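Local coordinates for acyl-CoA dehydrogenase family protein (Porphyromonas gingivalis, PDB 2OKU), which probably catalyses FAD-dependent dehydrogenation of acyl-CoA thioesters as part of a longer enzyme, this chain being its C-terminal helical domain, at residues Q64-R67 against L68-T72. Numbering follows the deposited sequence.
Sequences QARR and LVEMT
The carboxylate of E70 and the guanidinium of R66 are inclined 43° to each other, and neither group lies over the face of the other. OE2 of E70 meets the aliphatic stem of R66, 3.5 Å from its CG, while R66 NE stays 5.2 Å from that oxygen, so the opposite charges probably attract only at a distance. R66 runs with CG opposite its backbone N (chi1 179°) and bends only at chi3, which takes its head past the acid to lie near Q93 of the second subunit. The guanidinium of R67 has a firmer partner one turn back: NH1 donates to Q64 OE1 at 3.0 Å, the amide oxygen standing 24° out of the guanidinium plane. Backbone N atoms of L68 to M71 bond back to the carbonyls of Q64 to R67, E70 N reaching R66 O at 2.9 Å. L68 O receives both N and OG1 of T72, from opposite faces of its carbonyl plane, so the threonine hydroxyl bonds back to the turn before it. With R67 packed on I109 and Y112 of helix 92-115, and M71 and T72 touching helix 32-53, this turn of helix 58-87 belongs to the helical bundle characteristic of acyl-CoA dehydrogenase C-terminal domains.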
loop_
_atom_site.group_PDB
_atom_site.type_symbol
_atom_site.label_atom_id
_atom_site.label_comp_id
_atom_site.label_asym_id
_atom_site.label_seq_id
_atom_site.Cartn_x
_atom_site.Cartn_y
_atom_site.Cartn_z
ATOM N N GLN A 64 -20.060 11.234 -1.908
ATOM C CA GLN A 64 -18.968 10.554 -2.603
ATOM C C GLN A 64 -17.598 10.907 -2.064
ATOM O O GLN A 64 -16.593 10.358 -2.526
ATOM C CB GLN A 64 -19.004 10.890 -4.094
ATOM C CG GLN A 64 -20.298 10.552 -4.848
ATOM C CD GLN A 64 -20.630 9.067 -4.908
ATOM O OE1 GLN A 64 -20.203 8.280 -4.059
ATOM N NE2 GLN A 64 -21.443 8.680 -5.903
ATOM N N ALA A 65 -17.535 11.819 -1.096
ATOM C CA ALA A 65 -16.239 12.311 -0.577
ATOM C C ALA A 65 -15.246 11.238 -0.173
ATOM O O ALA A 65 -14.097 11.254 -0.625
ATOM C CB ALA A 65 -16.445 13.323 0.597
ATOM N N ARG A 66 -15.664 10.306 0.674
ATOM C CA ARG A 66 -14.776 9.254 1.132
ATOM C C ARG A 66 -14.291 8.376 -0.037
ATOM O O ARG A 66 -13.131 7.973 -0.059
ATOM C CB ARG A 66 -15.447 8.401 2.171
ATOM C CG ARG A 66 -14.597 7.294 2.674
ATOM C CD ARG A 66 -15.376 6.375 3.582
ATOM N NE ARG A 66 -15.743 6.997 4.852
ATOM C CZ ARG A 66 -16.300 6.319 5.858
ATOM N NH1 ARG A 66 -16.540 5.012 5.716
ATOM N NH2 ARG A 66 -16.602 6.931 7.009
ATOM N N ARG A 67 -15.161 8.105 -1.013
ATOM C CA ARG A 67 -14.734 7.347 -2.217
ATOM C C ARG A 67 -13.687 8.094 -3.063
ATOM O O ARG A 67 -12.760 7.481 -3.610
ATOM C CB ARG A 67 -15.942 6.984 -3.082
ATOM C CG ARG A 67 -16.747 5.891 -2.481
ATOM C CD ARG A 67 -17.997 5.615 -3.293
ATOM N NE ARG A 67 -18.804 4.792 -2.469
ATOM C CZ ARG A 67 -19.845 5.179 -1.721
ATOM N NH1 ARG A 67 -20.355 6.396 -1.717
ATOM N NH2 ARG A 67 -20.398 4.275 -0.991
ATOM N N LEU A 68 -13.817 9.413 -3.146
ATOM C CA LEU A 68 -12.828 10.210 -3.872
ATOM C C LEU A 68 -11.497 10.222 -3.128
ATOM O O LEU A 68 -10.451 10.173 -3.768
ATOM C CB LEU A 68 -13.338 11.615 -4.101
ATOM C CG LEU A 68 -14.597 11.733 -4.984
ATOM C CD1 LEU A 68 -14.976 13.211 -5.104
ATOM C CD2 LEU A 68 -14.395 11.066 -6.363
ATOM N N VAL A 69 -11.542 10.295 -1.793
ATOM C CA VAL A 69 -10.343 10.111 -0.975
ATOM C C VAL A 69 -9.689 8.734 -1.261
ATOM O O VAL A 69 -8.497 8.654 -1.578
ATOM C CB VAL A 69 -10.612 10.260 0.533
ATOM C CG1 VAL A 69 -9.340 9.884 1.326
ATOM C CG2 VAL A 69 -11.108 11.669 0.903
ATOM N N GLU A 70 -10.472 7.660 -1.173
ATOM C CA GLU A 70 -9.973 6.322 -1.447
ATOM C C GLU A 70 -9.371 6.175 -2.845
ATOM O O GLU A 70 -8.312 5.575 -3.007
ATOM C CB GLU A 70 -11.079 5.303 -1.284
ATOM C CG GLU A 70 -11.528 5.122 0.132
ATOM C CD GLU A 70 -12.682 4.120 0.186
ATOM O OE1 GLU A 70 -12.539 3.011 -0.438
ATOM O OE2 GLU A 70 -13.697 4.457 0.828
HETATM N N MSE A 71 -10.066 6.731 -3.838
HETATM C CA MSE A 71 -9.629 6.689 -5.220
HETATM C C MSE A 71 -8.225 7.301 -5.327
HETATM O O MSE A 71 -7.320 6.764 -5.989
HETATM C CB MSE A 71 -10.636 7.457 -6.088
HETATM C CG MSE A 71 -10.399 7.328 -7.563
HETATM SE SE MSE A 71 -11.061 5.541 -8.165
HETATM C CE MSE A 71 -10.540 5.765 -10.077
ATOM N N THR A 72 -8.033 8.418 -4.634
ATOM C CA THR A 72 -6.746 9.070 -4.587
ATOM C C THR A 72 -5.690 8.259 -3.832
ATOM O O THR A 72 -4.538 8.167 -4.293
ATOM C CB THR A 72 -6.884 10.507 -3.977
ATOM O OG1 THR A 72 -7.841 11.265 -4.750
ATOM C CG2 THR A 72 -5.529 11.212 -3.991
#